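Local coordinates for protein superoxide dismutase (Acidilobus saccharovorans, PDB 4FFK) that probably catalyses the dismutation of superoxide to oxygen and hydrogen peroxide, using an iron ion bound in the subunit, as part of a four-chain assembly, at residues K119-F124 and K128-D133; L49-G54 and F180-Y185; L146-V151 and A210-A215; L59-K64 and R76-D81. All coordinates share one frame; numbering follows the deposited sequence.

Interaction 1: residues K119-F124 and K128-D133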
loop_
_atom_site.group_PDB
_atom_site.type_symbol
_atom_site.label_atom_id
_atom_site.label_comp_id
_atom_site.label_asym_id
_atom_site.label_seq_id
_atom_site.Cartn_x
_atom_site.Cartn_y
_atom_site.Cartn_z
ATOM N N LYS A 119 0.613 -28.847 -14.862
ATOM C CA LYS A 119 0.240 -28.121 -16.078
ATOM C C LYS A 119 0.718 -26.661 -16.058
ATOM O O LYS A 119 1.284 -26.165 -17.027
ATOM C CB LYS A 119 -1.269 -28.232 -16.341
ATOM C CG LYS A 119 -1.737 -27.444 -17.550
ATOM C CD LYS A 119 -3.221 -27.698 -17.796
ATOM C CE LYS A 119 -3.605 -27.056 -19.113
ATOM N NZ LYS A 119 -5.074 -27.017 -19.329
ATOM N N PHE A 120 0.534 -25.995 -14.916
ATOM C CA PHE A 120 0.756 -24.544 -14.901
ATOM C C PHE A 120 2.162 -24.140 -14.437
ATOM O O PHE A 120 2.629 -23.043 -14.741
ATOM C CB PHE A 120 -0.379 -23.852 -14.147
ATOM C CG PHE A 120 -1.726 -24.142 -14.726
ATOM C CD1 PHE A 120 -2.010 -23.804 -16.067
ATOM C CD2 PHE A 120 -2.730 -24.753 -13.974
ATOM C CE1 PHE A 120 -3.262 -24.065 -16.613
ATOM C CE2 PHE A 120 -3.994 -25.054 -14.543
ATOM C CZ PHE A 120 -4.247 -24.714 -15.864
ATOM N N PHE A 121 2.878 -25.047 -13.772
ATOM C CA PHE A 121 4.248 -24.734 -13.346
ATOM C C PHE A 121 5.297 -25.725 -13.850
ATOM O O PHE A 121 6.502 -25.566 -13.590
ATOM C CB PHE A 121 4.340 -24.633 -11.820
ATOM C CG PHE A 121 3.291 -23.753 -11.231
ATOM C CD1 PHE A 121 2.047 -24.282 -10.931
ATOM C CD2 PHE A 121 3.541 -22.383 -11.053
ATOM C CE1 PHE A 121 1.026 -23.493 -10.393
ATOM C CE2 PHE A 121 2.508 -21.555 -10.546
ATOM C CZ PHE A 121 1.277 -22.127 -10.196
ATOM N N GLY A 122 4.828 -26.746 -14.555
ATOM C CA GLY A 122 5.767 -27.660 -15.207
ATOM C C GLY A 122 5.947 -28.918 -14.391
ATOM O O GLY A 122 5.898 -30.038 -14.940
ATOM N N SER A 123 6.169 -28.740 -13.085
ATOM C CA SER A 123 6.373 -29.842 -12.147
ATOM C C SER A 123 6.049 -29.344 -10.777
ATOM O O SER A 123 6.085 -28.134 -10.553
ATOM C CB SER A 123 7.837 -30.299 -12.156
ATOM O OG SER A 123 8.705 -29.236 -11.823
ATOM N N PHE A 124 5.778 -30.269 -9.851
ATOM C CA PHE A 124 5.665 -29.889 -8.462
ATOM C C PHE A 124 6.897 -29.160 -7.925
ATOM O O PHE A 124 6.770 -28.192 -7.147
ATOM C CB PHE A 124 5.310 -31.045 -7.556
ATOM C CG PHE A 124 5.060 -30.603 -6.158
ATOM C CD1 PHE A 124 3.913 -29.854 -5.860
ATOM C CD2 PHE A 124 5.984 -30.849 -5.146
ATOM C CE1 PHE A 124 3.672 -29.409 -4.552
ATOM C CE2 PHE A 124 5.738 -30.386 -3.833
ATOM C CZ PHE A 124 4.581 -29.678 -3.549
ATOM N N LYS A 128 6.845 -25.658 -6.339
ATOM C CA LYS A 128 7.369 -25.536 -4.975
ATOM C C LYS A 128 8.460 -24.469 -4.836
ATOM O O LYS A 128 8.487 -23.656 -3.863
ATOM C CB LYS A 128 7.838 -26.899 -4.462
ATOM C CG LYS A 128 8.510 -26.785 -3.124
ATOM C CD LYS A 128 8.897 -28.149 -2.590
ATOM C CE LYS A 128 9.725 -27.996 -1.302
ATOM N NZ LYS A 128 9.610 -29.256 -0.509
ATOM N N LYS A 129 9.396 -24.468 -5.767
ATOM C CA LYS A 129 10.415 -23.459 -5.781
ATOM C C LYS A 129 9.878 -22.063 -5.975
ATOM O O LYS A 129 10.313 -21.132 -5.322
ATOM C CB LYS A 129 11.370 -23.746 -6.901
ATOM C CG LYS A 129 12.352 -22.645 -7.245
ATOM C CD LYS A 129 13.361 -22.487 -6.191
ATOM C CE LYS A 129 14.334 -21.388 -6.602
ATOM N NZ LYS A 129 14.748 -20.624 -5.372
ATOM N N LEU A 130 8.961 -21.901 -6.908
ATOM C CA LEU A 130 8.506 -20.547 -7.186
ATOM C C LEU A 130 7.595 -20.133 -6.035
ATOM O O LEU A 130 7.669 -19.016 -5.588
ATOM C CB LEU A 130 7.716 -20.507 -8.471
ATOM C CG LEU A 130 7.124 -19.188 -8.983
ATOM C CD1 LEU A 130 8.204 -18.127 -9.189
ATOM C CD2 LEU A 130 6.327 -19.463 -10.293
ATOM N N PHE A 131 6.743 -21.034 -5.593
ATOM C CA PHE A 131 5.840 -20.699 -4.494
ATOM C C PHE A 131 6.606 -20.367 -3.212
ATOM O O PHE A 131 6.318 -19.358 -2.530
ATOM C CB PHE A 131 4.891 -21.815 -4.229
ATOM C CG PHE A 131 3.773 -21.423 -3.295
ATOM C CD1 PHE A 131 3.832 -21.708 -1.958
ATOM C CD2 PHE A 131 2.693 -20.667 -3.773
ATOM C CE1 PHE A 131 2.751 -21.321 -1.098
ATOM C CE2 PHE A 131 1.650 -20.280 -2.890
ATOM C CZ PHE A 131 1.697 -20.640 -1.591
ATOM N N GLY A 132 7.585 -21.209 -2.873
ATOM C CA GLY A 132 8.494 -20.912 -1.773
ATOM C C GLY A 132 9.161 -19.581 -1.895
ATOM O O GLY A 132 9.268 -18.811 -0.916
ATOM N N ASP A 133 9.645 -19.250 -3.090
ATOM C CA ASP A 133 10.269 -17.979 -3.263
ATOM C C ASP A 133 9.259 -16.836 -3.133
ATOM O O ASP A 133 9.604 -15.780 -2.587
ATOM C CB ASP A 133 10.942 -17.863 -4.606
ATOM C CG ASP A 133 12.241 -18.665 -4.694
ATOM O OD1 ASP A 133 12.691 -19.216 -3.659
ATOM O OD2 ASP A 133 12.815 -18.683 -5.812
#

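Interaction 2: residues L49-G54 and F180-Y185. With FE (Fe (III) ion), chain B.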
loop_
_atom_site.group_PDB
_atom_site.type_symbol
_atom_site.label_atom_id
_atom_site.label_comp_id
_atom_site.label_asym_id
_atom_site.label_seq_id
_atom_site.Cartn_x
_atom_site.Cartn_y
_atom_site.Cartn_z
ATOM N N LEU A 49 -7.924 -14.488 16.108
ATOM C CA LEU A 49 -9.008 -13.890 16.892
ATOM C C LEU A 49 -9.059 -12.341 16.705
ATOM O O LEU A 49 -10.122 -11.806 16.463
ATOM C CB LEU A 49 -8.868 -14.218 18.375
ATOM C CG LEU A 49 -9.971 -13.556 19.200
ATOM C CD1 LEU A 49 -11.265 -14.047 18.704
ATOM C CD2 LEU A 49 -9.741 -13.963 20.676
ATOM N N GLY A 50 -7.926 -11.663 16.854
ATOM C CA GLY A 50 -7.802 -10.203 16.665
ATOM C C GLY A 50 -8.356 -9.768 15.324
ATOM O O GLY A 50 -9.061 -8.758 15.262
ATOM N N TYR A 51 -8.010 -10.455 14.235
ATOM C CA TYR A 51 -8.627 -10.113 12.923
ATOM C C TYR A 51 -10.134 -10.314 12.872
ATOM O O TYR A 51 -10.890 -9.482 12.407
ATOM C CB TYR A 51 -7.929 -10.860 11.768
ATOM C CG TYR A 51 -6.444 -10.648 11.819
ATOM C CD1 TYR A 51 -5.883 -9.343 11.891
ATOM C CD2 TYR A 51 -5.560 -11.764 11.851
ATOM C CE1 TYR A 51 -4.479 -9.179 11.997
ATOM C CE2 TYR A 51 -4.203 -11.593 11.925
ATOM C CZ TYR A 51 -3.665 -10.311 11.969
ATOM O OH TYR A 51 -2.310 -10.198 12.003
ATOM N N VAL A 52 -10.613 -11.424 13.412
ATOM C CA VAL A 52 -12.040 -11.611 13.527
ATOM C C VAL A 52 -12.637 -10.414 14.281
ATOM O O VAL A 52 -13.666 -9.872 13.849
ATOM C CB VAL A 52 -12.315 -12.968 14.322
ATOM C CG1 VAL A 52 -13.811 -13.014 14.877
ATOM C CG2 VAL A 52 -12.020 -14.118 13.406
ATOM N N ASN A 53 -12.042 -10.047 15.398
ATOM C CA ASN A 53 -12.624 -9.011 16.250
ATOM C C ASN A 53 -12.543 -7.673 15.516
ATOM O O ASN A 53 -13.462 -6.877 15.584
ATOM C CB ASN A 53 -11.863 -8.854 17.524
ATOM C CG ASN A 53 -12.237 -9.959 18.517
ATOM O OD1 ASN A 53 -13.188 -10.687 18.265
ATOM N ND2 ASN A 53 -11.532 -10.027 19.610
ATOM N N GLY A 54 -11.431 -7.471 14.825
ATOM C CA GLY A 54 -11.238 -6.193 14.098
ATOM C C GLY A 54 -12.265 -6.092 12.999
ATOM O O GLY A 54 -12.773 -4.975 12.782
ATOM N N PHE A 180 3.567 -13.415 7.826
ATOM C CA PHE A 180 3.751 -12.527 8.907
ATOM C C PHE A 180 4.695 -13.166 9.911
ATOM O O PHE A 180 4.654 -14.364 10.131
ATOM C CB PHE A 180 2.466 -12.348 9.659
ATOM C CG PHE A 180 1.560 -11.341 9.081
ATOM C CD1 PHE A 180 1.242 -10.221 9.867
ATOM C CD2 PHE A 180 0.986 -11.518 7.807
ATOM C CE1 PHE A 180 0.291 -9.232 9.382
ATOM C CE2 PHE A 180 0.091 -10.529 7.307
ATOM C CZ PHE A 180 -0.232 -9.411 8.134
ATOM N N GLU A 181 5.500 -12.341 10.540
ATOM C CA GLU A 181 6.503 -12.900 11.433
ATOM C C GLU A 181 5.893 -13.747 12.520
ATOM O O GLU A 181 6.489 -14.700 13.007
ATOM C CB GLU A 181 7.270 -11.775 12.030
ATOM C CG GLU A 181 8.232 -11.210 10.960
ATOM C CD GLU A 181 8.821 -9.903 11.326
ATOM O OE1 GLU A 181 8.266 -9.161 12.165
ATOM O OE2 GLU A 181 9.892 -9.574 10.783
ATOM N N HIS A 182 4.687 -13.388 12.960
ATOM C CA HIS A 182 4.117 -14.182 14.047
ATOM C C HIS A 182 3.815 -15.642 13.675
ATOM O O HIS A 182 3.718 -16.465 14.578
ATOM C CB HIS A 182 2.861 -13.548 14.620
ATOM C CG HIS A 182 1.757 -13.503 13.660
ATOM N ND1 HIS A 182 1.255 -12.310 13.193
ATOM C CD2 HIS A 182 1.083 -14.486 13.013
ATOM C CE1 HIS A 182 0.293 -12.550 12.334
ATOM N NE2 HIS A 182 0.142 -13.870 12.222
ATOM N N ALA A 183 3.761 -15.945 12.382
ATOM C CA ALA A 183 3.482 -17.295 11.936
ATOM C C ALA A 183 4.686 -18.162 12.288
ATOM O O ALA A 183 4.537 -19.371 12.428
ATOM C CB ALA A 183 3.185 -17.341 10.433
ATOM N N TYR A 184 5.855 -17.550 12.435
ATOM C CA TYR A 184 7.094 -18.377 12.524
ATOM C C TYR A 184 8.059 -17.937 13.541
ATOM O O TYR A 184 9.020 -18.650 13.845
ATOM C CB TYR A 184 7.765 -18.480 11.167
ATOM C CG TYR A 184 8.117 -17.186 10.508
ATOM C CD1 TYR A 184 9.245 -16.518 10.853
ATOM C CD2 TYR A 184 7.315 -16.646 9.490
ATOM C CE1 TYR A 184 9.637 -15.327 10.224
ATOM C CE2 TYR A 184 7.675 -15.424 8.902
ATOM C CZ TYR A 184 8.834 -14.807 9.239
ATOM O OH TYR A 184 9.264 -13.670 8.665
ATOM N N TYR A 185 7.879 -16.739 14.092
ATOM C CA TYR A 185 8.939 -16.178 14.882
ATOM C C TYR A 185 9.238 -16.986 16.131
ATOM O O TYR A 185 10.384 -16.970 16.598
ATOM C CB TYR A 185 8.660 -14.713 15.318
ATOM C CG TYR A 185 9.871 -13.888 15.203
ATOM C CD1 TYR A 185 10.309 -13.463 13.955
ATOM C CD2 TYR A 185 10.645 -13.560 16.307
ATOM C CE1 TYR A 185 11.468 -12.726 13.823
ATOM C CE2 TYR A 185 11.816 -12.820 16.168
ATOM C CZ TYR A 185 12.225 -12.423 14.945
ATOM O OH TYR A 185 13.359 -11.683 14.827
HETATM FE FE FE B . -0.950 -14.908 10.744
HETATM O O HOH W 1 -0.912 -13.291 9.482
#

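Interaction 3: residues L146-V151 and A210-A215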
loop_
_atom_site.group_PDB
_atom_site.type_symbol
_atom_site.label_atom_id
_atom_site.label_comp_id
_atom_site.label_asym_id
_atom_site.label_seq_id
_atom_site.Cartn_x
_atom_site.Cartn_y
_atom_site.Cartn_z
ATOM N N LEU A 146 -1.605 -19.885 -3.562
ATOM C CA LEU A 146 -1.802 -20.582 -4.825
ATOM C C LEU A 146 -3.276 -20.399 -5.086
ATOM O O LEU A 146 -4.071 -20.744 -4.241
ATOM C CB LEU A 146 -1.500 -22.100 -4.674
ATOM C CG LEU A 146 -1.766 -22.804 -6.039
ATOM C CD1 LEU A 146 -1.019 -22.258 -7.252
ATOM C CD2 LEU A 146 -1.431 -24.239 -5.846
ATOM N N ALA A 147 -3.624 -19.731 -6.176
ATOM C CA ALA A 147 -5.000 -19.429 -6.456
ATOM C C ALA A 147 -5.428 -20.005 -7.793
ATOM O O ALA A 147 -4.613 -20.242 -8.697
ATOM C CB ALA A 147 -5.212 -17.927 -6.473
ATOM N N TYR A 148 -6.724 -20.171 -7.885
ATOM C CA TYR A 148 -7.368 -20.557 -9.129
ATOM C C TYR A 148 -7.911 -19.285 -9.786
ATOM O O TYR A 148 -8.629 -18.529 -9.115
ATOM C CB TYR A 148 -8.511 -21.506 -8.793
ATOM C CG TYR A 148 -9.343 -21.836 -10.035
ATOM C CD1 TYR A 148 -8.800 -22.613 -11.064
ATOM C CD2 TYR A 148 -10.673 -21.366 -10.166
ATOM C CE1 TYR A 148 -9.552 -22.913 -12.209
ATOM C CE2 TYR A 148 -11.429 -21.671 -11.298
ATOM C CZ TYR A 148 -10.856 -22.451 -12.303
ATOM O OH TYR A 148 -11.575 -22.755 -13.446
ATOM N N ASP A 149 -7.586 -19.062 -11.055
ATOM C CA ASP A 149 -8.110 -17.922 -11.789
ATOM C C ASP A 149 -9.358 -18.346 -12.592
ATOM O O ASP A 149 -9.212 -18.992 -13.603
ATOM C CB ASP A 149 -7.087 -17.396 -12.762
ATOM C CG ASP A 149 -7.663 -16.344 -13.676
ATOM O OD1 ASP A 149 -8.748 -15.769 -13.309
ATOM O OD2 ASP A 149 -7.014 -16.065 -14.692
ATOM N N PRO A 150 -10.557 -18.007 -12.116
ATOM C CA PRO A 150 -11.784 -18.421 -12.852
ATOM C C PRO A 150 -11.835 -17.940 -14.290
ATOM O O PRO A 150 -12.563 -18.541 -15.111
ATOM C CB PRO A 150 -12.923 -17.794 -12.049
ATOM C CG PRO A 150 -12.300 -17.384 -10.751
ATOM C CD PRO A 150 -10.879 -17.084 -11.023
ATOM N N VAL A 151 -11.121 -16.872 -14.618
ATOM C CA VAL A 151 -11.195 -16.323 -15.950
ATOM C C VAL A 151 -10.559 -17.285 -16.909
ATOM O O VAL A 151 -11.025 -17.440 -18.041
ATOM C CB VAL A 151 -10.432 -14.981 -16.058
ATOM C CG1 VAL A 151 -10.266 -14.572 -17.501
ATOM C CG2 VAL A 151 -11.134 -13.875 -15.208
ATOM N N ALA A 210 -9.816 -30.354 -2.512
ATOM C CA ALA A 210 -11.262 -30.186 -2.331
ATOM C C ALA A 210 -11.635 -28.744 -2.665
ATOM O O ALA A 210 -12.669 -28.473 -3.281
ATOM C CB ALA A 210 -11.693 -30.511 -0.910
ATOM N N ARG A 211 -10.773 -27.815 -2.250
ATOM C CA ARG A 211 -11.045 -26.403 -2.541
ATOM C C ARG A 211 -10.945 -26.157 -4.035
ATOM O O ARG A 211 -11.750 -25.459 -4.612
ATOM C CB ARG A 211 -10.072 -25.501 -1.790
ATOM C CG ARG A 211 -10.464 -24.004 -1.867
ATOM C CD ARG A 211 -9.898 -23.167 -0.682
ATOM N NE ARG A 211 -10.307 -23.673 0.639
ATOM C CZ ARG A 211 -9.573 -24.540 1.360
ATOM N NH1 ARG A 211 -8.407 -24.989 0.888
ATOM N NH2 ARG A 211 -10.004 -24.955 2.528
ATOM N N TYR A 212 -9.957 -26.759 -4.661
ATOM C CA TYR A 212 -9.753 -26.598 -6.059
ATOM C C TYR A 212 -10.927 -27.188 -6.840
ATOM O O TYR A 212 -11.357 -26.600 -7.821
ATOM C CB TYR A 212 -8.452 -27.251 -6.438
ATOM C CG TYR A 212 -8.169 -27.316 -7.890
ATOM C CD1 TYR A 212 -7.906 -28.530 -8.500
ATOM C CD2 TYR A 212 -8.140 -26.171 -8.674
ATOM C CE1 TYR A 212 -7.622 -28.593 -9.850
ATOM C CE2 TYR A 212 -7.860 -26.217 -9.988
ATOM C CZ TYR A 212 -7.606 -27.441 -10.582
ATOM O OH TYR A 212 -7.326 -27.466 -11.896
ATOM N N GLN A 213 -11.451 -28.331 -6.372
ATOM C CA GLN A 213 -12.650 -28.901 -7.008
ATOM C C GLN A 213 -13.810 -27.917 -6.951
ATOM O O GLN A 213 -14.431 -27.676 -7.987
ATOM C CB GLN A 213 -13.043 -30.267 -6.414
ATOM C CG GLN A 213 -12.045 -31.366 -6.760
ATOM C CD GLN A 213 -11.997 -31.689 -8.244
ATOM O OE1 GLN A 213 -12.926 -31.403 -8.989
ATOM N NE2 GLN A 213 -10.897 -32.282 -8.683
ATOM N N LYS A 214 -14.081 -27.379 -5.757
ATOM C CA LYS A 214 -15.077 -26.312 -5.554
ATOM C C LYS A 214 -14.824 -25.123 -6.468
ATOM O O LYS A 214 -15.761 -24.604 -7.079
ATOM C CB LYS A 214 -15.101 -25.812 -4.115
ATOM C CG LYS A 214 -16.034 -26.514 -3.171
ATOM C CD LYS A 214 -15.254 -27.386 -2.216
ATOM C CE LYS A 214 -15.221 -26.827 -0.811
ATOM N NZ LYS A 214 -16.496 -27.124 -0.133
ATOM N N ALA A 215 -13.569 -24.681 -6.552
ATOM C CA ALA A 215 -13.203 -23.551 -7.430
ATOM C C ALA A 215 -13.526 -23.828 -8.890
ATOM O O ALA A 215 -14.078 -22.973 -9.591
ATOM C CB ALA A 215 -11.729 -23.186 -7.285
#

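Interaction 4: residues L59-K64 and R76-D81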
loop_
_atom_site.group_PDB
_atom_site.type_symbol
_atom_site.label_atom_id
_atom_site.label_comp_id
_atom_site.label_asym_id
_atom_site.label_seq_id
_atom_site.Cartn_x
_atom_site.Cartn_y
_atom_site.Cartn_z
ATOM N N LEU A 59 -17.785 -3.768 11.387
ATOM C CA LEU A 59 -19.180 -4.062 11.126
ATOM C C LEU A 59 -20.015 -3.305 12.175
ATOM O O LEU A 59 -21.056 -2.740 11.859
ATOM C CB LEU A 59 -19.448 -5.570 11.252
ATOM C CG LEU A 59 -18.830 -6.458 10.167
ATOM C CD1 LEU A 59 -19.476 -7.769 10.334
ATOM C CD2 LEU A 59 -19.123 -5.845 8.797
ATOM N N ASP A 60 -19.515 -3.223 13.376
ATOM C CA ASP A 60 -20.236 -2.507 14.422
ATOM C C ASP A 60 -20.392 -1.028 14.097
ATOM O O ASP A 60 -21.479 -0.442 14.259
ATOM C CB ASP A 60 -19.566 -2.693 15.761
ATOM C CG ASP A 60 -20.428 -2.119 16.878
ATOM O OD1 ASP A 60 -20.053 -1.069 17.432
ATOM O OD2 ASP A 60 -21.491 -2.720 17.123
ATOM N N LYS A 61 -19.317 -0.420 13.607
ATOM C CA LYS A 61 -19.377 0.996 13.215
ATOM C C LYS A 61 -20.353 1.199 12.077
ATOM O O LYS A 61 -21.128 2.153 12.094
ATOM C CB LYS A 61 -17.984 1.466 12.784
ATOM C CG LYS A 61 -17.147 2.031 13.892
ATOM C CD LYS A 61 -15.647 1.943 13.537
ATOM C CE LYS A 61 -14.803 1.915 14.812
ATOM N NZ LYS A 61 -13.643 0.978 14.840
ATOM N N LEU A 62 -20.322 0.319 11.061
ATOM C CA LEU A 62 -21.191 0.392 9.938
ATOM C C LEU A 62 -22.686 0.316 10.346
ATOM O O LEU A 62 -23.556 1.099 9.892
ATOM C CB LEU A 62 -20.919 -0.842 9.098
ATOM C CG LEU A 62 -20.587 -0.821 7.649
ATOM C CD1 LEU A 62 -19.648 -2.000 7.330
ATOM C CD2 LEU A 62 -21.920 -0.951 6.976
ATOM N N GLU A 63 -22.962 -0.704 11.134
ATOM C CA GLU A 63 -24.299 -0.933 11.642
ATOM C C GLU A 63 -24.827 0.266 12.401
ATOM O O GLU A 63 -25.976 0.698 12.146
ATOM C CB GLU A 63 -24.257 -2.139 12.573
ATOM C CG GLU A 63 -25.593 -2.684 12.943
ATOM C CD GLU A 63 -25.367 -4.055 13.551
ATOM O OE1 GLU A 63 -24.922 -4.088 14.714
ATOM O OE2 GLU A 63 -25.513 -5.045 12.830
ATOM N N LYS A 64 -24.020 0.799 13.305
ATOM C CA LYS A 64 -24.397 1.903 14.181
ATOM C C LYS A 64 -24.689 3.154 13.323
ATOM O O LYS A 64 -25.748 3.806 13.431
ATOM C CB LYS A 64 -23.287 2.207 15.181
ATOM C CG LYS A 64 -23.204 1.194 16.394
ATOM C CD LYS A 64 -22.430 1.786 17.532
ATOM C CE LYS A 64 -22.775 1.046 18.814
ATOM N NZ LYS A 64 -21.996 1.560 19.991
ATOM N N ARG A 76 -13.990 5.476 4.551
ATOM C CA ARG A 76 -12.674 4.970 4.081
ATOM C C ARG A 76 -12.058 4.147 5.225
ATOM O O ARG A 76 -11.527 3.023 5.032
ATOM C CB ARG A 76 -11.760 6.115 3.732
ATOM C CG ARG A 76 -10.367 5.585 3.357
ATOM C CD ARG A 76 -9.655 6.663 2.595
ATOM N NE ARG A 76 -9.480 7.810 3.445
ATOM C CZ ARG A 76 -9.808 9.069 3.096
ATOM N NH1 ARG A 76 -10.355 9.355 1.938
ATOM N NH2 ARG A 76 -9.572 10.042 3.971
ATOM N N ALA A 77 -12.101 4.708 6.426
ATOM C CA ALA A 77 -11.406 4.058 7.538
ATOM C C ALA A 77 -12.086 2.751 7.847
ATOM O O ALA A 77 -11.418 1.762 8.071
ATOM C CB ALA A 77 -11.374 4.949 8.797
ATOM N N VAL A 78 -13.415 2.740 7.880
ATOM C CA VAL A 78 -14.156 1.497 8.181
ATOM C C VAL A 78 -13.993 0.436 7.090
ATOM O O VAL A 78 -13.835 -0.706 7.385
ATOM C CB VAL A 78 -15.608 1.796 8.457
ATOM C CG1 VAL A 78 -16.331 0.531 8.901
ATOM C CG2 VAL A 78 -15.605 2.794 9.605
ATOM N N SER A 79 -13.954 0.869 5.838
ATOM C CA SER A 79 -13.689 -0.011 4.732
ATOM C C SER A 79 -12.306 -0.660 4.928
ATOM O O SER A 79 -12.185 -1.893 4.798
ATOM C CB SER A 79 -13.702 0.761 3.420
ATOM O OG SER A 79 -14.985 1.326 3.210
ATOM N N ARG A 80 -11.307 0.167 5.126
ATOM C CA ARG A 80 -9.912 -0.331 5.275
ATOM C C ARG A 80 -9.881 -1.310 6.444
ATOM O O ARG A 80 -9.240 -2.357 6.394
ATOM C CB ARG A 80 -8.991 0.856 5.535
ATOM C CG ARG A 80 -8.720 1.674 4.283
ATOM C CD ARG A 80 -7.975 2.887 4.682
ATOM N NE ARG A 80 -7.447 3.541 3.480
ATOM C CZ ARG A 80 -6.861 4.719 3.528
ATOM N NH1 ARG A 80 -6.837 5.404 4.663
ATOM N NH2 ARG A 80 -6.270 5.204 2.452
ATOM N N ASP A 81 -10.533 -0.917 7.536
ATOM C CA ASP A 81 -10.543 -1.766 8.743
ATOM C C ASP A 81 -11.194 -3.063 8.449
ATOM O O ASP A 81 -10.646 -4.122 8.829
ATOM C CB ASP A 81 -11.311 -1.043 9.887
ATOM C CG ASP A 81 -10.537 0.084 10.485
ATOM O OD1 ASP A 81 -9.373 0.436 10.110
ATOM O OD2 ASP A 81 -11.132 0.729 11.353
HETATM O O HOH W 2 -13.111 -0.392 12.783
#

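Interaction 1: residues K119-F124 and K128-D133
The polar link between Phe124 and Lys128 is a backbone bond: Lys128 N donates to Phe124 O over 2.7 Å, nearly straight at 167°. Its i to i+4 spacing makes it the opening turn of helix 124-136. Apolar contact follows from the same spacing. The extended chain of Lys128 passes one face of the Phe124 ring, with CB 4.1 Å above the plane and displaced toward the rim, and Lys128 CD lies 4.1 Å from Phe124 CE2. The ring reaches the lysine because Phe124 CG stands anti to its own N (chi1 -174°). Beyond it the lysine continues to a cation-pi contact with Trp200. Deeper in, Leu130 CD2 meets the edge of the Phe121 ring, near its plane, at 4.1 Å from Phe121 CD2, the two side chains crossing at about a right angle. Both touch Ile157 of strand 155-161, and Leu66 and Val75 of the second subunit pack on Phe121 and Leu130 respectively. At Gly122 phi is 100°, and Ser123 OG then caps the N of Lys126. This is a tight turn joining helix 111-121 to helix 124-136 beside the C-terminal domain's sheet, with glycine ending one helix and a serine N-cap starting the next.

Interaction 2: residues L49-G54 and F180-Y185
His182 NE2 binds the iron at 2.1 Å, and the metal also holds water 1 at 2.0 Å. His43, His92 and Asp178 complete the five-ligand site of the iron/manganese superoxide dismutase fold, in which the alpha-hairpin domain supplies His43 and His92 and the C-terminal domain Asp178 and His182. Tyr51 belongs to helix 37-66 of the hairpin, Phe180 and His182 to the loop after strand 172-178, so the contact spans that domain junction. The tyrosine arrives from the opposite direction to both rings and touches them through its hydroxyl: Tyr51 OH is 3.5 Å from His182 CE1 and 3.8 Å from Phe180 CE1. Neither ring is met squarely, since the oxygen approaches each obliquely. With CG anti to its carbonyl carbon (chi1 -52°), Tyr51 projects from the helix into the metal pocket, where its ring also meets those of His92 and His163. His182 is fixed at more than its metal end. Its ND1 is hydrogen-bonded to Glu181 of the third subunit, a second-shell carboxylate that probably helps to orient the imidazole, while Phe180 CB lies 3.4 Å above one face of the ring. The Phe180 ring in turn borders the coordinated solvent, water 1 O standing 3.0 Å above its plane, offset toward the rim.

Interaction 3: residues L146-V151 and A210-A215
Tyr148 and Tyr212 cross at about a right angle, and the two rings are not equivalent in the meeting. Tyr148 CD1 comes to the edge of the Tyr212 ring, near its plane, 3.9 Å from Tyr212 CE2, whereas Tyr212 approaches the Tyr148 ring obliquely. Toward the helix's C-terminal end Tyr148 CD2 rests 3.6 Å from Ala215 CB, and the same methyl lies 3.9 Å from Tyr148 CG. Tyr148 CE2 reaches Ala215 O at 3.4 Å, again obliquely to the ring, a carbonyl whose hydrogen bond goes to Thr218. Tyr148 gets there because CG is anti to the backbone N (chi1 174°), which carries the ring off strand 142-148 onto helix 205-216. Beyond the contact, Tyr212 packs against Leu155 and Leu174 of the flanking strands. With a serine replacing Tyr148, the edge of Tyr212 and the methyl of Ala215 would probably lose their shared partner, leaving a gap between strand and helix. Next along the chain, Asp149 forms an Asx turn, its OD1 accepting from Val151 N at 2.9 Å, and both its oxygens bond tyrosine hydroxyls of the second subunit. Between the two segments the joint therefore rests on shape and apolar burial, while polar groups beside it find partners in their own chain and in the second subunit.

Interaction 4: residues L59-K64 and R76-D81
Val78 forms the tight part of this helix pairing, its two methyls serving different neighbours. CG2, placed anti to the carbonyl carbon, lies 4.0 Å from Lys61 CD and 4.2 Å from Lys61 CB, so the lysine's aliphatic chain passes obliquely over it. CG1 reaches toward Leu62 CD1, a looser approach at 4.5 Å. The helical segments 59-64 and 76-81 run largely antiparallel at 143°, with axes 9.8 Å apart at their closest, as the two arms of the alpha-hairpin domain. The exposed side, at Lys61, is looser and wetter. Lys61 NZ stands 4.3 Å from Asp81 OD2, beyond a salt bridge, and water 2 fills in: it accepts from Lys61 NZ and donates to Asp81 OD2 at 2.7 Å. Outside the two segments, Arg76 of the fourth subunit forms a salt bridge with the other oxygen, Asp81 OD1. The buried Asp81 carboxylate thus has a water-mediated lysine at one oxygen and a neighbouring subunit's arginine at the other, which would probably favour its ionised form.

Interactions 2 and 3 are buried, interactions 1 and 4 only partly so. Both interaction 2 and interaction 4 use helix 37-66, the centres of the two interactions being about 20 Å apart: one reaches across to the C-terminal domain at the metal, the other stays inside the hairpin and ends in a water bridge. Interaction 1 joins two helices that pack on the sheet to which interaction 3 contributes a strand, and the two touch directly, Phe121 CZ lying 3.7 Å from Leu146 CD1. Their chemistry is chiefly aromatic and aliphatic, in contrast to the coordination chemistry of interaction 2. Interactions 1, 3 and 4 all contact the second subunit, whereas the third subunit adjoins interactions 2 and 4.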